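Local atomic coordinates of cytosol aminopeptidase (Staphylococcus aureus subsp. aureus, PDB entry 3KZW), a protein that probably removes N-terminal amino acids, leucine among them, from peptides as a metal-dependent aminopeptidase of the leucine aminopeptidase family. Residues S76-T84 with D110-Y121. Sequence-based numbering, arbitrary orientation.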
ATOM      1  N   SER A  76      47.942   4.073  17.628  1.00  2.70           N
ATOM      2  CA  SER A  76      47.710   2.649  17.821  1.00  2.65           C
ATOM      3  C   SER A  76      46.269   2.197  17.571  1.00  2.68           C
ATOM      4  O   SER A  76      45.984   0.999  17.620  1.00  2.80           O
ATOM      5  CB  SER A  76      48.141   2.241  19.226  1.00  2.60           C
ATOM      6  OG  SER A  76      47.375   2.910  20.209  1.00  2.66           O
ATOM      7  N   LYS A  77      45.367   3.141  17.306  1.00  2.62           N
ATOM      8  CA  LYS A  77      43.957   2.818  17.082  1.00  2.65           C
ATOM      9  C   LYS A  77      43.819   1.706  16.039  1.00  2.66           C
ATOM     10  O   LYS A  77      44.371   1.803  14.946  1.00  2.70           O
ATOM     11  CB  LYS A  77      43.173   4.068  16.669  1.00  2.65           C
ATOM     12  CG  LYS A  77      41.663   3.939  16.798  1.00  2.69           C
ATOM     13  CD  LYS A  77      40.964   5.226  16.367  1.00  2.86           C
ATOM     14  CE  LYS A  77      39.440   5.121  16.482  1.00  2.78           C
ATOM     15  NZ  LYS A  77      38.851   4.193  15.473  1.00  2.73           N
ATOM     16  N   VAL A  78      43.091   0.650  16.400  1.00  2.67           N
ATOM     17  CA  VAL A  78      42.972  -0.561  15.578  1.00  2.65           C
ATOM     18  C   VAL A  78      42.590  -0.264  14.127  1.00  2.64           C
ATOM     19  O   VAL A  78      41.507   0.263  13.850  1.00  2.67           O
ATOM     20  CB  VAL A  78      41.963  -1.575  16.187  1.00  2.67           C
ATOM     21  CG1 VAL A  78      41.894  -2.845  15.343  1.00  2.61           C
ATOM     22  CG2 VAL A  78      42.342  -1.918  17.620  1.00  2.69           C
ATOM     23  N   GLY A  79      43.498  -0.599  13.215  1.00  2.59           N
ATOM     24  CA  GLY A  79      43.246  -0.494  11.781  1.00  2.59           C
ATOM     25  C   GLY A  79      43.379   0.892  11.179  1.00  2.63           C
ATOM     26  O   GLY A  79      43.069   1.086  10.001  1.00  2.65           O
ATOM     27  N   LYS A  80      43.834   1.859  11.974  1.00  2.63           N
ATOM     28  CA  LYS A  80      44.012   3.230  11.484  1.00  2.64           C
ATOM     29  C   LYS A  80      45.378   3.413  10.837  1.00  2.67           C
ATOM     30  O   LYS A  80      46.398   2.990  11.385  1.00  2.67           O
ATOM     31  CB  LYS A  80      43.809   4.256  12.603  1.00  2.63           C
ATOM     32  CG  LYS A  80      43.709   5.690  12.103  1.00  2.62           C
ATOM     33  CD  LYS A  80      43.386   6.658  13.222  1.00  2.68           C
ATOM     34  CE  LYS A  80      43.354   8.096  12.715  1.00  2.72           C
ATOM     35  NZ  LYS A  80      43.455   9.085  13.834  1.00  2.78           N
ATOM     36  N   ILE A  81      45.386   4.047   9.668  1.00  2.68           N
ATOM     37  CA  ILE A  81      46.606   4.250   8.898  1.00  2.63           C
ATOM     38  C   ILE A  81      47.218   5.617   9.193  1.00  2.64           C
ATOM     39  O   ILE A  81      46.539   6.641   9.114  1.00  2.70           O
ATOM     40  CB  ILE A  81      46.356   4.081   7.365  1.00  2.61           C
ATOM     41  CG1 ILE A  81      45.692   2.731   7.052  1.00  2.60           C
ATOM     42  CG2 ILE A  81      47.647   4.256   6.567  1.00  2.64           C
ATOM     43  CD1 ILE A  81      46.529   1.496   7.376  1.00  2.61           C
ATOM     44  N   TYR A  82      48.499   5.614   9.554  1.00  2.65           N
ATOM     45  CA  TYR A  82      49.281   6.837   9.721  1.00  2.66           C
ATOM     46  C   TYR A  82      50.483   6.783   8.792  1.00  2.67           C
ATOM     47  O   TYR A  82      51.120   5.738   8.663  1.00  2.70           O
ATOM     48  CB  TYR A  82      49.795   6.975  11.154  1.00  2.64           C
ATOM     49  CG  TYR A  82      48.738   7.046  12.230  1.00  2.69           C
ATOM     50  CD1 TYR A  82      48.186   5.881  12.774  1.00  2.70           C
ATOM     51  CD2 TYR A  82      48.314   8.275  12.734  1.00  2.67           C
ATOM     52  CE1 TYR A  82      47.218   5.941  13.772  1.00  2.77           C
ATOM     53  CE2 TYR A  82      47.350   8.349  13.739  1.00  2.69           C
ATOM     54  CZ  TYR A  82      46.808   7.178  14.251  1.00  2.85           C
ATOM     55  OH  TYR A  82      45.856   7.244  15.245  1.00  3.05           O
ATOM     56  N   THR A  83      50.794   7.900   8.142  1.00  2.66           N
ATOM     57  CA  THR A  83      52.016   7.992   7.345  1.00  2.63           C
ATOM     58  C   THR A  83      52.866   9.178   7.771  1.00  2.61           C
ATOM     59  O   THR A  83      52.341  10.196   8.219  1.00  2.60           O
ATOM     60  CB  THR A  83      51.745   8.059   5.825  1.00  2.62           C
ATOM     61  OG1 THR A  83      50.903   9.179   5.528  1.00  2.75           O
ATOM     62  CG2 THR A  83      51.091   6.774   5.333  1.00  2.64           C
ATOM     63  N   THR A  84      54.182   9.026   7.638  1.00  2.64           N
ATOM     64  CA  THR A  84      55.133  10.087   7.969  1.00  2.64           C
ATOM     65  C   THR A  84      56.476   9.892   7.272  1.00  2.63           C
ATOM     66  O   THR A  84      56.831   8.779   6.881  1.00  2.66           O
ATOM     67  CB  THR A  84      55.354  10.214   9.504  1.00  2.62           C
ATOM     68  OG1 THR A  84      56.268  11.283   9.777  1.00  2.66           O
ATOM     69  CG2 THR A  84      55.899   8.921  10.101  1.00  2.57           C
ATOM     70  N   ASP A 110      39.949  -8.001  14.698  1.00  2.67           N
ATOM     71  CA  ASP A 110      40.947  -6.931  14.718  1.00  2.63           C
ATOM     72  C   ASP A 110      42.041  -7.173  13.681  1.00  2.64           C
ATOM     73  O   ASP A 110      42.418  -6.253  12.958  1.00  2.64           O
ATOM     74  CB  ASP A 110      41.561  -6.775  16.116  1.00  2.62           C
ATOM     75  CG  ASP A 110      40.574  -6.224  17.145  1.00  2.71           C
ATOM     76  OD1 ASP A 110      39.650  -5.473  16.763  1.00  2.70           O
ATOM     77  OD2 ASP A 110      40.732  -6.538  18.347  1.00  2.73           O
ATOM     78  N   MET A 111      42.528  -8.413  13.600  1.00  2.65           N
ATOM     79  CA  MET A 111      43.554  -8.799  12.623  1.00  2.65           C
ATOM     80  C   MET A 111      43.076  -8.591  11.185  1.00  2.65           C
ATOM     81  O   MET A 111      43.839  -8.129  10.337  1.00  2.66           O
ATOM     82  CB  MET A 111      43.993 -10.257  12.821  1.00  2.71           C
ATOM     83  CG  MET A 111      44.761 -10.547  14.108  1.00  2.80           C
ATOM     84  SD  MET A 111      45.026 -12.330  14.345  1.00  3.95           S
ATOM     85  CE  MET A 111      45.392 -12.437  16.112  1.00  2.84           C
ATOM     86  N   LEU A 112      41.813  -8.930  10.921  1.00  2.69           N
ATOM     87  CA  LEU A 112      41.205  -8.710   9.604  1.00  2.64           C
ATOM     88  C   LEU A 112      41.083  -7.220   9.281  1.00  2.61           C
ATOM     89  O   LEU A 112      41.278  -6.805   8.140  1.00  2.55           O
ATOM     90  CB  LEU A 112      39.832  -9.382   9.514  1.00  2.59           C
ATOM     91  CG  LEU A 112      39.748 -10.909   9.539  1.00  2.62           C
ATOM     92  CD1 LEU A 112      38.296 -11.348   9.541  1.00  2.58           C
ATOM     93  CD2 LEU A 112      40.489 -11.539   8.367  1.00  2.65           C
ATOM     94  N   LYS A 113      40.762  -6.431  10.301  1.00  2.62           N
ATOM     95  CA  LYS A 113      40.661  -4.983  10.173  1.00  2.63           C
ATOM     96  C   LYS A 113      42.038  -4.350   9.944  1.00  2.64           C
ATOM     97  O   LYS A 113      42.165  -3.410   9.160  1.00  2.61           O
ATOM     98  CB  LYS A 113      39.990  -4.388  11.416  1.00  2.63           C
ATOM     99  CG  LYS A 113      39.515  -2.949  11.252  1.00  2.72           C
ATOM    100  CD  LYS A 113      38.877  -2.406  12.526  1.00  2.76           C
ATOM    101  CE  LYS A 113      37.448  -2.903  12.710  1.00  2.81           C
ATOM    102  NZ  LYS A 113      36.859  -2.426  13.994  1.00  2.83           N
ATOM    103  N   ILE A 114      43.055  -4.878  10.629  1.00  2.67           N
ATOM    104  CA  ILE A 114      44.432  -4.388  10.516  1.00  2.61           C
ATOM    105  C   ILE A 114      45.000  -4.635   9.118  1.00  2.60           C
ATOM    106  O   ILE A 114      45.415  -3.691   8.446  1.00  2.61           O
ATOM    107  CB  ILE A 114      45.363  -5.007  11.604  1.00  2.63           C
ATOM    108  CG1 ILE A 114      45.013  -4.458  12.989  1.00  2.63           C
ATOM    109  CG2 ILE A 114      46.833  -4.726  11.297  1.00  2.59           C
ATOM    110  CD1 ILE A 114      45.442  -5.356  14.136  1.00  2.61           C
ATOM    111  N   TRP A 115      45.010  -5.897   8.687  1.00  2.61           N
ATOM    112  CA  TRP A 115      45.525  -6.261   7.364  1.00  2.63           C
ATOM    113  C   TRP A 115      44.657  -5.683   6.247  1.00  2.66           C
ATOM    114  O   TRP A 115      45.170  -5.251   5.213  1.00  2.63           O
ATOM    115  CB  TRP A 115      45.635  -7.782   7.208  1.00  2.60           C
ATOM    116  CG  TRP A 115      46.683  -8.427   8.067  1.00  2.68           C
ATOM    117  CD1 TRP A 115      46.478  -9.342   9.063  1.00  2.65           C
ATOM    118  CD2 TRP A 115      48.101  -8.215   8.003  1.00  2.72           C
ATOM    119  NE1 TRP A 115      47.677  -9.709   9.624  1.00  2.61           N
ATOM    120  CE2 TRP A 115      48.689  -9.034   8.996  1.00  2.66           C
ATOM    121  CE3 TRP A 115      48.931  -7.412   7.208  1.00  2.67           C
ATOM    122  CZ2 TRP A 115      50.071  -9.074   9.212  1.00  2.68           C
ATOM    123  CZ3 TRP A 115      50.306  -7.450   7.426  1.00  2.66           C
ATOM    124  CH2 TRP A 115      50.859  -8.277   8.421  1.00  2.71           C
ATOM    125  N   GLY A 116      43.344  -5.675   6.473  1.00  2.68           N
ATOM    126  CA  GLY A 116      42.379  -5.157   5.510  1.00  2.63           C
ATOM    127  C   GLY A 116      42.625  -3.710   5.135  1.00  2.62           C
ATOM    128  O   GLY A 116      42.814  -3.395   3.961  1.00  2.67           O
ATOM    129  N   HIS A 117      42.633  -2.833   6.135  1.00  2.58           N
ATOM    130  CA  HIS A 117      42.858  -1.408   5.904  1.00  2.62           C
ATOM    131  C   HIS A 117      44.249  -1.111   5.340  1.00  2.63           C
ATOM    132  O   HIS A 117      44.412  -0.194   4.530  1.00  2.61           O
ATOM    133  CB  HIS A 117      42.614  -0.589   7.175  1.00  2.58           C
ATOM    134  CG  HIS A 117      41.168  -0.450   7.541  1.00  2.62           C
ATOM    135  ND1 HIS A 117      40.754  -0.132   8.816  1.00  2.69           N
ATOM    136  CD2 HIS A 117      40.041  -0.595   6.805  1.00  2.63           C
ATOM    137  CE1 HIS A 117      39.434  -0.083   8.850  1.00  2.71           C
ATOM    138  NE2 HIS A 117      38.976  -0.361   7.642  1.00  2.63           N
ATOM    139  N   LEU A 118      45.239  -1.895   5.767  1.00  2.65           N
ATOM    140  CA  LEU A 118      46.614  -1.742   5.298  1.00  2.64           C
ATOM    141  C   LEU A 118      46.741  -2.014   3.801  1.00  2.67           C
ATOM    142  O   LEU A 118      47.196  -1.150   3.056  1.00  2.68           O
ATOM    143  CB  LEU A 118      47.566  -2.649   6.087  1.00  2.67           C
ATOM    144  CG  LEU A 118      49.051  -2.618   5.694  1.00  2.68           C
ATOM    145  CD1 LEU A 118      49.678  -1.259   5.992  1.00  2.66           C
ATOM    146  CD2 LEU A 118      49.817  -3.729   6.385  1.00  2.59           C
ATOM    147  N   PHE A 119      46.330  -3.207   3.370  1.00  2.70           N
ATOM    148  CA  PHE A 119      46.428  -3.599   1.961  1.00  2.68           C
ATOM    149  C   PHE A 119      45.570  -2.732   1.034  1.00  2.68           C
ATOM    150  O   PHE A 119      45.924  -2.518  -0.126  1.00  2.67           O
ATOM    151  CB  PHE A 119      46.098  -5.085   1.775  1.00  2.64           C
ATOM    152  CG  PHE A 119      47.101  -6.017   2.403  1.00  2.65           C
ATOM    153  CD1 PHE A 119      48.468  -5.859   2.172  1.00  2.69           C
ATOM    154  CD2 PHE A 119      46.679  -7.067   3.210  1.00  2.67           C
ATOM    155  CE1 PHE A 119      49.393  -6.725   2.751  1.00  2.64           C
ATOM    156  CE2 PHE A 119      47.600  -7.938   3.791  1.00  2.70           C
ATOM    157  CZ  PHE A 119      48.956  -7.767   3.560  1.00  2.59           C
ATOM    158  N   GLN A 120      44.451  -2.233   1.556  1.00  2.69           N
ATOM    159  CA  GLN A 120      43.601  -1.291   0.823  1.00  2.65           C
ATOM    160  C   GLN A 120      44.314   0.038   0.599  1.00  2.64           C
ATOM    161  O   GLN A 120      44.207   0.628  -0.475  1.00  2.66           O
ATOM    162  CB  GLN A 120      42.279  -1.064   1.556  1.00  2.62           C
ATOM    163  CG  GLN A 120      41.263  -2.177   1.352  1.00  2.65           C
ATOM    164  CD  GLN A 120      40.040  -2.039   2.237  1.00  2.67           C
ATOM    165  OE1 GLN A 120      39.953  -1.130   3.064  1.00  2.72           O
ATOM    166  NE2 GLN A 120      39.085  -2.948   2.070  1.00  2.60           N
ATOM    167  N   TYR A 121      45.040   0.499   1.617  1.00  2.65           N
ATOM    168  CA  TYR A 121      45.835   1.718   1.507  1.00  2.65           C
ATOM    169  C   TYR A 121      46.986   1.539   0.516  1.00  2.68           C
ATOM    170  O   TYR A 121      47.226   2.405  -0.327  1.00  2.65           O
ATOM    171  CB  TYR A 121      46.364   2.160   2.877  1.00  2.60           C
ATOM    172  CG  TYR A 121      47.122   3.468   2.829  1.00  2.66           C
ATOM    173  CD1 TYR A 121      46.446   4.685   2.804  1.00  2.62           C
ATOM    174  CD2 TYR A 121      48.517   3.488   2.794  1.00  2.67           C
ATOM    175  CE1 TYR A 121      47.135   5.890   2.749  1.00  2.64           C
ATOM    176  CE2 TYR A 121      49.219   4.692   2.736  1.00  2.65           C
ATOM    177  CZ  TYR A 121      48.521   5.888   2.717  1.00  2.69           C
ATOM    178  OH  TYR A 121      49.208   7.080   2.661  1.00  2.68           O
TER
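One face of the Tyr121 ring carries the CG2 methyl of Ile81, and the edge of the His117 imidazole meets the carbonyl oxygen of Gly79. Both rings belong to helix 108-124, which packs in alpha/beta fashion on the mixed six-stranded sheet of the N-terminal domain; strand 81-88, outermost in this chain, enters through a type II turn from Lys77 to Lys80. The Ile81–Tyr121 contact is a CH-pi interaction: CG2 sits 3.8 Å from the ring centroid of Tyr121, only 9° off the normal. With CG2 anti to the backbone N of Ile81 (chi1 -54°), that branch goes to the tyrosine, while the CG1 branch, bent again at chi2, brings CD1 to the helix backbone, 3.8 Å from Leu118 CA. Thr83, two residues along the strand, brings its CG2 obliquely to the phenol end of Tyr121, whose hydroxyl also has a weak hydrogen bond with Arg94 of the adjacent strand 91-101. At the turn, His117 ND1 donates to Gly79 O over 2.9 Å. The bond is bent, 138° at the hydrogen, and the acceptor lies somewhat out of the imidazole plane. Because a carbonyl can only accept, ND1 is the protonated nitrogen here, and the turn is tied to a helix side chain. Positive phi at Gly79 fits its place in the type II turn, and its CA approaches Ile114 CA to 4.3 Å. One residue before it, Val78 packs CG1 against Ile114 CG1, and the Ile114 side chain also touches Leu100 of strand 91-101. The same Val78 CG1 lies 3.7 Å from Asp110 OD1, while OD2 accepts a hydrogen bond from Ser107 N.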